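3-dehydroquinate dehydratase (Enterococcus faecalis, PDB 4PH6) catalyses the cis-dehydration of 3-dehydroquinate to 3-dehydroshikimate through an imine intermediate on a lysine, the third step of the chorismate pathway. Local coordinates at residues A[24-29]-A[49-54]; A[59-64]-A[101-106]; A[83-88]-A[144-149]; A[111-116]-A[137-142]; A[130-135]-A[166-171]. All blocks are in the same frame, centred on the assembly; numbering follows the deposited sequence.

Contact 1 of 5, residues A[24-29]-A[49-54]; sequences PIVAPT and EWRLDY
Two backbone hydrogen bonds set the register where strands 20-25 and 47-51 end. I25 N gives to E49 O at 2.7 Å, and R51 N gives to I25 O at 2.9 Å; both are close to straight, each with 164° at the hydrogen. P24 thus pairs with E49 and I25 with W50 in parallel fashion, and E49 O also receives a CH...O contact from P24 CA at 3.1 Å, beside the N-H of I25.

The apolar contact lies beyond the last bridge. V26 and Y54 run alongside each other, and V26 CB sits over the centre of the tyrosine ring, 3.6 Å from the centroid and 8° off the ring normal, a CH-pi contact. V26 CG1, anti to its own carbonyl carbon, leans over the CE2 edge of the same face. I25 O meets the rim of the W50 indole in its plane at CD1.

One salt bridge lies inside 49-54. R51, bent at chi2 and chi3, grips D53 side-on, NE to OD2 and NH2 to OD1, each on a syn lone pair, while Y54 CE2 lies over one guanidinium face. The D53 oxygens have second partners in E92 N and R85 N, and E49 OE1 is hydrogen-bonded to T83 OG1. Strand 20-25, helix 30-40 and strand 47-51 form a beta-alpha-beta unit of the (beta/alpha)8 barrel, and E49, W50 and R51 are predicted to bind 3-dehydroquinate at its strand ends.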
# COMPACT_ATOMS: atom_id res chain seq x y z
N PRO A 24 10.49 18.12 4.44
CA PRO A 24 10.25 19.28 5.31
C PRO A 24 11.47 19.68 6.16
O PRO A 24 12.21 18.84 6.67
CB PRO A 24 9.11 18.81 6.20
CG PRO A 24 9.38 17.33 6.35
CD PRO A 24 9.98 16.87 5.04
N ILE A 25 11.65 20.98 6.30
CA ILE A 25 12.54 21.53 7.29
C ILE A 25 11.67 22.04 8.43
O ILE A 25 10.81 22.89 8.21
CB ILE A 25 13.42 22.65 6.72
CG1 ILE A 25 14.28 22.09 5.58
CG2 ILE A 25 14.26 23.28 7.81
CD1 ILE A 25 15.24 23.10 4.96
N VAL A 26 11.85 21.50 9.63
CA VAL A 26 11.06 21.93 10.78
C VAL A 26 11.92 22.47 11.92
O VAL A 26 11.43 22.65 13.03
CB VAL A 26 10.18 20.79 11.36
CG1 VAL A 26 9.18 20.29 10.31
CG2 VAL A 26 11.03 19.65 11.90
N ALA A 27 13.19 22.74 11.64
CA ALA A 27 14.10 23.25 12.67
C ALA A 27 13.72 24.69 13.05
O ALA A 27 13.37 25.49 12.19
CB ALA A 27 15.54 23.17 12.20
N PRO A 28 13.79 25.02 14.35
CA PRO A 28 13.32 26.32 14.85
C PRO A 28 14.36 27.44 14.73
O PRO A 28 13.96 28.60 14.69
CB PRO A 28 13.03 26.03 16.32
CG PRO A 28 14.04 25.00 16.68
CD PRO A 28 14.17 24.12 15.46
N THR A 29 15.65 27.12 14.71
CA THR A 29 16.64 28.18 14.60
C THR A 29 17.11 28.34 13.18
O THR A 29 17.11 27.37 12.42
CB THR A 29 17.88 27.94 15.46
OG1 THR A 29 18.58 26.79 14.96
CG2 THR A 29 17.50 27.71 16.91
N GLU A 49 10.16 21.57 1.64
CA GLU A 49 9.17 22.40 2.28
C GLU A 49 9.73 23.01 3.56
O GLU A 49 10.05 22.29 4.51
CB GLU A 49 7.89 21.62 2.59
CG GLU A 49 6.85 22.44 3.33
CD GLU A 49 5.70 21.60 3.90
OE1 GLU A 49 4.52 21.93 3.62
OE2 GLU A 49 5.98 20.61 4.63
N TRP A 50 9.85 24.32 3.61
CA TRP A 50 10.25 24.95 4.86
C TRP A 50 9.00 25.26 5.67
O TRP A 50 8.14 26.03 5.24
CB TRP A 50 11.09 26.21 4.60
CG TRP A 50 11.42 26.95 5.85
CD1 TRP A 50 11.49 26.43 7.12
CD2 TRP A 50 11.68 28.35 5.97
NE1 TRP A 50 11.80 27.42 8.01
CE2 TRP A 50 11.92 28.61 7.33
CE3 TRP A 50 11.74 29.41 5.06
CZ2 TRP A 50 12.21 29.89 7.80
CZ3 TRP A 50 12.03 30.67 5.52
CH2 TRP A 50 12.27 30.90 6.88
N ARG A 51 8.87 24.63 6.84
CA ARG A 51 7.72 24.89 7.69
C ARG A 51 7.93 26.14 8.55
O ARG A 51 8.68 26.12 9.52
CB ARG A 51 7.41 23.68 8.57
CG ARG A 51 6.76 22.50 7.82
CD ARG A 51 5.28 22.72 7.57
NE ARG A 51 4.57 22.94 8.82
CZ ARG A 51 4.07 21.98 9.60
NH1 ARG A 51 4.22 20.70 9.24
NH2 ARG A 51 3.44 22.29 10.72
N LEU A 52 7.23 27.21 8.19
CA LEU A 52 7.37 28.52 8.83
C LEU A 52 6.94 28.54 10.29
O LEU A 52 7.52 29.26 11.11
CB LEU A 52 6.55 29.57 8.06
CG LEU A 52 7.07 29.82 6.65
CD1 LEU A 52 6.29 30.92 5.98
CD2 LEU A 52 8.57 30.16 6.70
N ASP A 53 5.92 27.76 10.62
CA ASP A 53 5.31 27.84 11.94
C ASP A 53 6.22 27.22 13.01
O ASP A 53 5.96 27.37 14.20
CB ASP A 53 3.92 27.19 11.93
CG ASP A 53 3.91 25.81 11.30
OD1 ASP A 53 3.68 24.82 12.02
OD2 ASP A 53 4.14 25.73 10.08
N TYR A 54 7.29 26.56 12.57
CA TYR A 54 8.34 26.11 13.49
C TYR A 54 9.39 27.20 13.75
O TYR A 54 10.06 27.18 14.79
CB TYR A 54 9.05 24.87 12.95
CG TYR A 54 8.36 23.55 13.23
CD1 TYR A 54 8.63 22.83 14.38
CD2 TYR A 54 7.46 23.03 12.31
CE1 TYR A 54 8.00 21.61 14.61
CE2 TYR A 54 6.83 21.83 12.54
CZ TYR A 54 7.11 21.13 13.69
OH TYR A 54 6.48 19.94 13.89

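Contact 2 of 5, residues A[59-64]-A[101-106]; sequences ADFSDV and FALYHE
The first turn of helix 61-73 meets the middle of helix 97-110, with the backbones nearest at F61 and L103, whose CA atoms are 5.6 Å apart. F61 carries most of the contact. Its CG is anti to the carbonyl carbon (chi1 -60°), and its ring lies against the backbone and side-chain root of L103. L103 CA stands 3.9 Å above the ring plane, over its centre, and L103 CB makes a CH-pi contact 4.0 Å from the centroid and 19° off the normal.

The two side chains cross obliquely, and with CG anti to the backbone N (chi1 178°) L103 CD1 comes to 3.5 Å from F61 CD1. At the other end of the ring, by F61 CE2, A102 CB approaches obliquely at 3.6 Å. One turn further along the first helix, V64 CG1 reaches the same L103 CD1 at 4.1 Å, the two side chains crossing at about a right angle, so this methyl is shared by F61 and V64. V64 also packs on W50, and F61 on F95 and N99.

Carbon-to-carbon contacts join these neighbouring outer helices of the barrel; E106 takes part through CG, near F61 CB, so the interface depends on shape and burial of apolar surface and not on paired charges.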
# COMPACT_ATOMS: atom_id res chain seq x y z
N ALA A 59 7.44 35.87 13.44
CA ALA A 59 6.71 37.11 13.61
C ALA A 59 7.46 38.28 12.99
O ALA A 59 6.87 39.33 12.73
CB ALA A 59 6.46 37.38 15.08
N ASP A 60 8.76 38.11 12.76
CA ASP A 60 9.54 39.12 12.06
C ASP A 60 9.56 38.79 10.57
O ASP A 60 10.39 38.01 10.10
CB ASP A 60 10.96 39.20 12.62
CG ASP A 60 11.73 40.41 12.10
OD1 ASP A 60 11.18 41.17 11.27
OD2 ASP A 60 12.91 40.58 12.48
N PHE A 61 8.65 39.41 9.84
CA PHE A 61 8.36 39.02 8.46
C PHE A 61 9.54 39.30 7.53
O PHE A 61 9.72 38.60 6.53
CB PHE A 61 7.10 39.74 7.97
CG PHE A 61 5.86 39.43 8.78
CD1 PHE A 61 5.79 38.32 9.60
CD2 PHE A 61 4.74 40.26 8.69
CE1 PHE A 61 4.64 38.04 10.33
CE2 PHE A 61 3.60 39.99 9.42
CZ PHE A 61 3.55 38.87 10.24
N SER A 62 10.36 40.29 7.88
CA SER A 62 11.53 40.65 7.08
C SER A 62 12.67 39.68 7.29
O SER A 62 13.42 39.35 6.36
CB SER A 62 12.01 42.06 7.41
OG SER A 62 11.03 43.01 7.03
N ASP A 63 12.81 39.24 8.54
CA ASP A 63 13.75 38.20 8.88
C ASP A 63 13.41 36.94 8.09
O ASP A 63 14.29 36.28 7.54
CB ASP A 63 13.71 37.92 10.38
CG ASP A 63 14.73 36.90 10.82
OD1 ASP A 63 15.83 37.31 11.23
OD2 ASP A 63 14.44 35.70 10.73
N VAL A 64 12.11 36.63 8.02
CA VAL A 64 11.67 35.45 7.30
C VAL A 64 11.95 35.58 5.80
O VAL A 64 12.42 34.63 5.18
CB VAL A 64 10.16 35.18 7.52
CG1 VAL A 64 9.72 33.98 6.71
CG2 VAL A 64 9.86 34.94 8.98
N PHE A 101 -1.91 36.29 6.84
CA PHE A 101 -1.92 36.86 5.50
C PHE A 101 -0.84 37.93 5.28
O PHE A 101 -0.32 38.06 4.17
CB PHE A 101 -3.31 37.42 5.18
CG PHE A 101 -4.32 36.35 4.90
CD1 PHE A 101 -4.31 35.68 3.70
CD2 PHE A 101 -5.26 36.00 5.85
CE1 PHE A 101 -5.23 34.70 3.43
CE2 PHE A 101 -6.18 35.03 5.59
CZ PHE A 101 -6.17 34.37 4.38
N ALA A 102 -0.50 38.67 6.33
CA ALA A 102 0.54 39.70 6.21
C ALA A 102 1.92 39.08 5.92
O ALA A 102 2.69 39.61 5.10
CB ALA A 102 0.59 40.54 7.48
N LEU A 103 2.22 37.97 6.58
CA LEU A 103 3.48 37.23 6.37
C LEU A 103 3.61 36.74 4.94
O LEU A 103 4.65 36.92 4.30
CB LEU A 103 3.57 36.04 7.32
CG LEU A 103 4.81 35.14 7.18
CD1 LEU A 103 6.11 35.92 7.01
CD2 LEU A 103 4.92 34.21 8.39
N TYR A 104 2.56 36.10 4.45
CA TYR A 104 2.54 35.57 3.09
C TYR A 104 2.67 36.68 2.04
O TYR A 104 3.43 36.54 1.08
CB TYR A 104 1.26 34.76 2.86
CG TYR A 104 1.32 33.32 3.33
CD1 TYR A 104 2.50 32.75 3.80
CD2 TYR A 104 0.19 32.51 3.26
CE1 TYR A 104 2.54 31.42 4.20
CE2 TYR A 104 0.22 31.20 3.66
CZ TYR A 104 1.40 30.65 4.13
OH TYR A 104 1.41 29.33 4.52
N HIS A 105 1.93 37.78 2.22
CA HIS A 105 2.02 38.92 1.31
C HIS A 105 3.46 39.43 1.24
O HIS A 105 3.96 39.73 0.15
CB HIS A 105 1.07 40.05 1.73
CG HIS A 105 -0.30 39.96 1.13
ND1 HIS A 105 -0.53 40.00 -0.24
CD2 HIS A 105 -1.53 39.88 1.70
CE1 HIS A 105 -1.83 39.91 -0.47
NE2 HIS A 105 -2.46 39.85 0.69
N GLU A 106 4.14 39.49 2.39
CA GLU A 106 5.53 39.93 2.43
C GLU A 106 6.50 38.97 1.73
O GLU A 106 7.41 39.42 1.03
CB GLU A 106 5.99 40.12 3.88
CG GLU A 106 5.64 41.47 4.43
CD GLU A 106 6.14 42.61 3.55
OE1 GLU A 106 5.31 43.17 2.79
OE2 GLU A 106 7.34 42.94 3.61

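Contact 3 of 5, residues A[83-88]-A[144-149]; sequences TFRTQK and CNHDFQ
R85 turns its CG anti to the backbone N (chi1 -173°) and then bends at chi2 and chi3, which carries its guanidinium to H146; the histidine, its CG anti to the carbonyl carbon, has its ring against the guanidinium. The two side chains cross at about a right angle, with the guanidinium and imidazole planes 33° apart. H146 CE1 lies over the centre of one guanidinium face, R85 NE is above the rim of the imidazole, and T83 CG2 covers the opposite face of the guanidinium. C144 SG comes to R85 NH1 obliquely at 3.5 Å.

The strongest polar partners lie elsewhere: R85 forms salt bridges to D117 and E119, and H146 NE2 is hydrogen-bonded to K173 NZ. Nearer the surface, one water donates to K88 O at 2.6 Å and to H146 O at 3.2 Å, and F148 CE2 approaches K88 O at 3.6 Å, with the oxygen near the ring plane. D147 OD1 accepts from Q149 N, an Asx turn.

H146, the predicted proton donor/acceptor, K173, the predicted Schiff-base lysine, and R85, a predicted substrate ligand, line the predicted active site of a type I dehydroquinase, in the mouth of its (beta/alpha)8 barrel.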
# COMPACT_ATOMS: atom_id res chain seq x y z
N THR A 83 5.41 27.05 3.79
CA THR A 83 4.16 26.67 4.44
C THR A 83 4.09 27.22 5.85
O THR A 83 4.96 26.93 6.65
CB THR A 83 4.02 25.12 4.54
OG1 THR A 83 3.92 24.55 3.23
CG2 THR A 83 2.82 24.73 5.38
N PHE A 84 3.07 28.00 6.15
CA PHE A 84 2.74 28.26 7.55
C PHE A 84 1.54 27.41 7.94
O PHE A 84 0.40 27.79 7.67
CB PHE A 84 2.45 29.75 7.81
CG PHE A 84 2.39 30.09 9.28
CD1 PHE A 84 3.52 30.57 9.94
CD2 PHE A 84 1.23 29.92 10.01
CE1 PHE A 84 3.48 30.87 11.29
CE2 PHE A 84 1.18 30.22 11.37
CZ PHE A 84 2.31 30.69 12.01
N ARG A 85 1.76 26.24 8.54
CA ARG A 85 0.61 25.43 8.94
C ARG A 85 -0.08 26.09 10.13
O ARG A 85 0.55 26.37 11.15
CB ARG A 85 1.02 24.00 9.27
CG ARG A 85 -0.15 23.06 9.54
CD ARG A 85 -1.04 22.90 8.33
NE ARG A 85 -0.28 22.45 7.17
CZ ARG A 85 -0.37 22.99 5.96
NH1 ARG A 85 -1.21 23.99 5.73
NH2 ARG A 85 0.36 22.51 4.97
N THR A 86 -1.37 26.36 10.00
CA THR A 86 -2.09 27.00 11.10
C THR A 86 -2.40 25.97 12.18
O THR A 86 -2.54 24.78 11.90
CB THR A 86 -3.40 27.66 10.65
OG1 THR A 86 -4.35 26.65 10.30
CG2 THR A 86 -3.15 28.57 9.46
N GLN A 87 -2.53 26.46 13.41
CA GLN A 87 -2.71 25.61 14.58
C GLN A 87 -3.91 24.66 14.46
O GLN A 87 -3.82 23.52 14.90
CB GLN A 87 -2.86 26.49 15.82
CG GLN A 87 -2.63 25.78 17.15
CD GLN A 87 -2.56 26.75 18.33
OE1 GLN A 87 -3.20 27.80 18.33
NE2 GLN A 87 -1.76 26.39 19.34
N LYS A 88 -5.01 25.11 13.86
CA LYS A 88 -6.21 24.27 13.81
C LYS A 88 -6.06 23.10 12.82
O LYS A 88 -6.91 22.20 12.78
CB LYS A 88 -7.44 25.10 13.44
CG LYS A 88 -8.77 24.52 13.94
CD LYS A 88 -9.93 24.99 13.05
CE LYS A 88 -10.93 25.91 13.77
NZ LYS A 88 -12.23 25.25 14.07
N CYS A 144 -4.79 23.65 0.41
CA CYS A 144 -4.63 22.46 1.22
C CYS A 144 -5.54 22.42 2.42
O CYS A 144 -5.99 23.46 2.93
CB CYS A 144 -3.19 22.36 1.67
SG CYS A 144 -2.73 23.81 2.59
N ASN A 145 -5.80 21.21 2.87
CA ASN A 145 -6.59 21.01 4.07
C ASN A 145 -6.04 19.86 4.89
O ASN A 145 -5.60 18.85 4.35
CB ASN A 145 -8.06 20.77 3.70
CG ASN A 145 -8.90 20.39 4.89
OD1 ASN A 145 -9.45 19.30 4.94
ND2 ASN A 145 -8.99 21.28 5.88
N HIS A 146 -6.05 20.02 6.21
CA HIS A 146 -5.57 18.98 7.10
C HIS A 146 -6.53 18.75 8.23
O HIS A 146 -6.92 19.69 8.92
CB HIS A 146 -4.21 19.35 7.69
CG HIS A 146 -3.15 19.59 6.67
ND1 HIS A 146 -3.06 20.77 5.97
CD2 HIS A 146 -2.17 18.79 6.21
CE1 HIS A 146 -2.05 20.68 5.12
NE2 HIS A 146 -1.49 19.50 5.25
N ASP A 147 -6.92 17.49 8.42
CA ASP A 147 -7.68 17.10 9.59
C ASP A 147 -6.86 16.09 10.37
O ASP A 147 -6.72 14.96 9.93
CB ASP A 147 -9.02 16.51 9.20
CG ASP A 147 -9.99 16.44 10.36
OD1 ASP A 147 -9.55 16.18 11.51
OD2 ASP A 147 -11.20 16.63 10.13
N PHE A 148 -6.34 16.48 11.53
CA PHE A 148 -5.44 15.61 12.28
C PHE A 148 -6.16 14.82 13.36
O PHE A 148 -5.52 14.13 14.16
CB PHE A 148 -4.26 16.40 12.88
CG PHE A 148 -4.64 17.37 13.97
CD1 PHE A 148 -4.62 16.99 15.30
CD2 PHE A 148 -4.98 18.68 13.66
CE1 PHE A 148 -4.95 17.90 16.32
CE2 PHE A 148 -5.32 19.59 14.67
CZ PHE A 148 -5.31 19.20 15.99
N GLN A 149 -7.49 14.89 13.37
CA GLN A 149 -8.27 14.16 14.37
C GLN A 149 -9.04 12.98 13.77
O GLN A 149 -9.22 11.95 14.42
CB GLN A 149 -9.23 15.10 15.09
CG GLN A 149 -8.53 16.14 15.94
CD GLN A 149 -9.49 17.15 16.54
OE1 GLN A 149 -10.60 17.36 16.03
NE2 GLN A 149 -9.06 17.79 17.62
O HOH W 1 -7.39 19.72 12.13

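Contact 4 of 5, residues A[111-116]-A[137-142]; sequences GALDLL and AGIKIV
I139 is turned so that its two branches work on L113 and L116. Its CG2, anti to the backbone N, touches L113 CD1 at 3.5 Å, tighter than usual for two carbons, and L116 CB at 3.8 Å; its CD1 also lies against L113 CD1. L113 and I139 cross obliquely. The leucine reaches across because its CG takes the crowded position between the backbone N and the carbonyl carbon (chi1 61°). L116 CB is also met by I141 CD1, so the isoleucines at 139 and 141 border the same atom. L116 and I141 project from one face of the sheet, where helix 124-136 covers both and helix 97-110 also covers L116. On the other face L115 crosses K140 and V142 obliquely, its CD2 lying 4.1 Å from V142 CG2.

Beneath these side chains the backbones pair in parallel, L115 with K140 and L116 with I141. K140 N gives to D114 O, L116 N to K140 O at 2.8 Å nearly along the C=O axis, and V142 N to L116 O at 2.7 Å, the last donor standing above the carbonyl plane. A water donates to D114 O at 2.6 Å and also to G138 O, just where G138, with positive phi, closes helix 124-136 in a Schellman motif.

D114 O therefore accepts from both K140 N and the water, so polar bonding begins ahead of the first bridge, while branched aliphatic groups fill the contact on the side of L116 and I141, which faces the helices.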
# COMPACT_ATOMS: atom_id res chain seq x y z
N GLY A 111 10.41 37.83 -0.60
CA GLY A 111 10.96 36.54 -0.22
C GLY A 111 11.29 35.68 -1.42
O GLY A 111 10.97 36.04 -2.55
N ALA A 112 11.93 34.54 -1.17
CA ALA A 112 12.19 33.56 -2.21
C ALA A 112 11.35 32.31 -1.98
O ALA A 112 11.31 31.77 -0.87
CB ALA A 112 13.68 33.21 -2.26
N LEU A 113 10.66 31.85 -3.02
CA LEU A 113 9.80 30.66 -2.94
C LEU A 113 9.25 30.29 -4.30
O LEU A 113 9.08 31.14 -5.15
CB LEU A 113 8.66 30.89 -1.95
CG LEU A 113 7.66 32.02 -2.22
CD1 LEU A 113 6.26 31.47 -2.21
CD2 LEU A 113 7.78 33.17 -1.25
N ASP A 114 8.95 29.02 -4.51
CA ASP A 114 8.46 28.57 -5.81
C ASP A 114 7.00 28.14 -5.72
O ASP A 114 6.26 28.26 -6.69
CB ASP A 114 9.32 27.42 -6.33
CG ASP A 114 10.77 27.82 -6.46
OD1 ASP A 114 11.04 28.84 -7.12
OD2 ASP A 114 11.64 27.17 -5.86
N LEU A 115 6.61 27.65 -4.55
CA LEU A 115 5.24 27.24 -4.27
C LEU A 115 4.79 27.81 -2.94
O LEU A 115 5.58 27.92 -2.00
CB LEU A 115 5.11 25.71 -4.26
CG LEU A 115 5.59 24.96 -5.49
CD1 LEU A 115 7.00 24.44 -5.25
CD2 LEU A 115 4.64 23.84 -5.81
N LEU A 116 3.53 28.18 -2.87
CA LEU A 116 2.98 28.74 -1.64
C LEU A 116 1.81 27.88 -1.18
O LEU A 116 0.88 27.61 -1.94
CB LEU A 116 2.54 30.20 -1.85
CG LEU A 116 1.95 30.99 -0.66
CD1 LEU A 116 2.84 30.89 0.58
CD2 LEU A 116 1.68 32.46 -1.04
N ALA A 137 3.62 36.86 -9.33
CA ALA A 137 5.06 36.73 -9.05
C ALA A 137 5.63 35.39 -9.53
O ALA A 137 6.81 35.12 -9.28
CB ALA A 137 5.34 36.91 -7.56
N GLY A 138 4.81 34.56 -10.18
CA GLY A 138 5.28 33.28 -10.71
C GLY A 138 5.32 32.16 -9.68
O GLY A 138 5.94 31.13 -9.88
N ILE A 139 4.65 32.37 -8.55
CA ILE A 139 4.58 31.35 -7.53
C ILE A 139 3.41 30.39 -7.76
O ILE A 139 2.28 30.83 -7.96
CB ILE A 139 4.43 31.98 -6.14
CG1 ILE A 139 5.55 33.00 -5.91
CG2 ILE A 139 4.42 30.90 -5.09
CD1 ILE A 139 5.29 33.95 -4.76
N LYS A 140 3.69 29.08 -7.74
CA LYS A 140 2.63 28.06 -7.82
C LYS A 140 1.88 27.95 -6.51
O LYS A 140 2.47 27.97 -5.43
CB LYS A 140 3.21 26.68 -8.18
CG LYS A 140 4.04 26.62 -9.44
CD LYS A 140 3.24 27.02 -10.67
CE LYS A 140 4.13 27.00 -11.91
NZ LYS A 140 3.45 27.64 -13.07
N ILE A 141 0.56 27.81 -6.60
CA ILE A 141 -0.26 27.76 -5.40
C ILE A 141 -0.66 26.34 -4.99
O ILE A 141 -1.19 25.57 -5.79
CB ILE A 141 -1.53 28.59 -5.59
CG1 ILE A 141 -1.14 30.05 -5.83
CG2 ILE A 141 -2.41 28.46 -4.35
CD1 ILE A 141 -0.31 30.64 -4.70
N VAL A 142 -0.40 26.01 -3.73
CA VAL A 142 -0.90 24.76 -3.17
C VAL A 142 -1.98 25.07 -2.15
O VAL A 142 -1.67 25.50 -1.04
CB VAL A 142 0.20 23.91 -2.49
CG1 VAL A 142 -0.39 22.61 -1.96
CG2 VAL A 142 1.34 23.61 -3.46
O HOH W 2 7.27 28.51 -9.05

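Contact 5 of 5, residues A[130-135]-A[166-171]; sequences LIHEAK and MRQADI
K135 buries the most surface here, reaching out from helix 124-136 with its chain extended beyond CG. Its NZ gives a hydrogen bond to Q168 O at 2.7 Å, in the carbonyl plane. Tip to tip with D170, the same NZ forms a long salt bridge to OD1 at 3.6 Å, and a water bridges the pair, accepting from K135 NZ and donating to D170 OD1 at 2.8 Å. D170 OD2 is taken by I141 N, which fixes the carboxylate from the strand side.

Q168 comes next. Its positive phi (63°) makes it the C-prime residue of a Schellman motif that ends helix 154-166, ahead of strand 171-176 in the barrel, and this turn presents its carbonyl to the lysine. The Q168 side chain, extended beyond CG, crosses H132 at about a right angle, OE1 near the imidazole plane at 3.9 Å from CE1.

I131 CD1 lies 3.8 Å from R167 O, with I131 CG1 anti to the carbonyl carbon, while the R167 guanidinium is held in a salt bridge by D128.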
# COMPACT_ATOMS: atom_id res chain seq x y z
N LEU A 130 -4.49 37.17 -2.22
CA LEU A 130 -3.13 36.67 -2.08
C LEU A 130 -2.72 35.74 -3.23
O LEU A 130 -1.62 35.84 -3.77
CB LEU A 130 -2.98 35.95 -0.74
CG LEU A 130 -1.64 35.24 -0.54
CD1 LEU A 130 -0.49 36.26 -0.50
CD2 LEU A 130 -1.66 34.37 0.72
N ILE A 131 -3.62 34.84 -3.60
CA ILE A 131 -3.38 33.91 -4.69
C ILE A 131 -2.96 34.63 -5.98
O ILE A 131 -1.96 34.25 -6.60
CB ILE A 131 -4.62 33.05 -4.98
CG1 ILE A 131 -4.91 32.12 -3.81
CG2 ILE A 131 -4.41 32.25 -6.26
CD1 ILE A 131 -6.25 31.41 -3.89
N HIS A 132 -3.71 35.65 -6.38
CA HIS A 132 -3.41 36.38 -7.61
C HIS A 132 -2.11 37.17 -7.51
O HIS A 132 -1.39 37.27 -8.50
CB HIS A 132 -4.56 37.33 -7.99
CG HIS A 132 -5.85 36.61 -8.22
ND1 HIS A 132 -5.95 35.52 -9.07
CD2 HIS A 132 -7.08 36.79 -7.70
CE1 HIS A 132 -7.18 35.07 -9.06
NE2 HIS A 132 -7.90 35.83 -8.23
N GLU A 133 -1.81 37.72 -6.33
CA GLU A 133 -0.53 38.38 -6.14
C GLU A 133 0.64 37.38 -6.18
O GLU A 133 1.69 37.67 -6.73
CB GLU A 133 -0.50 39.17 -4.83
CG GLU A 133 -1.41 40.41 -4.82
CD GLU A 133 -1.16 41.34 -6.00
OE1 GLU A 133 -0.03 41.84 -6.14
OE2 GLU A 133 -2.10 41.55 -6.80
N ALA A 134 0.45 36.20 -5.61
CA ALA A 134 1.47 35.17 -5.69
C ALA A 134 1.67 34.68 -7.13
O ALA A 134 2.82 34.54 -7.57
CB ALA A 134 1.13 33.99 -4.78
N LYS A 135 0.58 34.42 -7.85
CA LYS A 135 0.69 33.91 -9.22
C LYS A 135 1.37 34.92 -10.14
O LYS A 135 2.16 34.54 -11.00
CB LYS A 135 -0.68 33.54 -9.82
CG LYS A 135 -1.26 32.26 -9.25
CD LYS A 135 -2.35 31.63 -10.11
CE LYS A 135 -2.81 30.32 -9.45
NZ LYS A 135 -3.81 29.55 -10.25
N MET A 166 -11.51 24.64 -7.73
CA MET A 166 -12.40 25.74 -8.11
C MET A 166 -11.84 27.10 -7.71
O MET A 166 -12.15 28.11 -8.33
CB MET A 166 -13.79 25.57 -7.47
CG MET A 166 -14.62 24.45 -8.05
SD MET A 166 -16.15 24.17 -7.14
CE MET A 166 -16.81 22.80 -8.08
N ARG A 167 -11.04 27.12 -6.65
CA ARG A 167 -10.41 28.35 -6.20
C ARG A 167 -9.08 28.53 -6.90
O ARG A 167 -8.21 29.24 -6.39
CB ARG A 167 -10.18 28.35 -4.68
CG ARG A 167 -11.42 28.15 -3.80
CD ARG A 167 -11.91 29.45 -3.17
NE ARG A 167 -10.85 30.23 -2.51
CZ ARG A 167 -10.40 30.02 -1.28
NH1 ARG A 167 -10.89 29.03 -0.53
NH2 ARG A 167 -9.43 30.79 -0.79
N GLN A 168 -8.90 27.86 -8.04
CA GLN A 168 -7.71 28.02 -8.88
C GLN A 168 -6.39 27.60 -8.21
O GLN A 168 -5.34 28.23 -8.42
CB GLN A 168 -7.60 29.46 -9.38
CG GLN A 168 -8.84 29.99 -10.11
CD GLN A 168 -8.69 31.44 -10.58
OE1 GLN A 168 -7.65 31.83 -11.12
NE2 GLN A 168 -9.74 32.23 -10.37
N ALA A 169 -6.43 26.55 -7.40
CA ALA A 169 -5.19 25.95 -6.92
C ALA A 169 -4.39 25.39 -8.09
O ALA A 169 -4.95 24.82 -9.03
CB ALA A 169 -5.48 24.86 -5.92
N ASP A 170 -3.08 25.55 -8.03
CA ASP A 170 -2.21 24.84 -8.95
C ASP A 170 -2.09 23.37 -8.51
O ASP A 170 -1.96 22.46 -9.33
CB ASP A 170 -0.85 25.52 -9.04
CG ASP A 170 -0.94 26.88 -9.71
OD1 ASP A 170 -1.46 26.94 -10.84
OD2 ASP A 170 -0.53 27.89 -9.10
N ILE A 171 -2.14 23.14 -7.20
CA ILE A 171 -2.03 21.81 -6.64
C ILE A 171 -2.99 21.72 -5.45
O ILE A 171 -3.02 22.62 -4.60
CB ILE A 171 -0.58 21.50 -6.22
CG1 ILE A 171 0.36 21.53 -7.44
CG2 ILE A 171 -0.50 20.15 -5.54
CD1 ILE A 171 1.83 21.33 -7.08
O HOH W 3 -2.37 28.78 -12.73

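Contacts 1, 3 and 4 all reach the parallel barrel sheet, whereas contact 2 joins two outer helices and contact 5 a helix to the turn before strand 171-176. Contact 1 closes before any other opens; contact 2 crosses contact 3, contact 4 is nested inside the loop closed by contact 3, and contact 5 crosses both 3 and 4. The centres of contacts 4 and 5 are about 10 Å apart, those of contacts 1 and 5 about 23 Å. Contacts 1 and 3 meet through E49 with T83 and R51 with R85, so that predicted substrate-binding residues of both lie side by side. Strand 140-147 serves contact 4 at its start and contact 3 at its end, running from helix-covered packing to the active site.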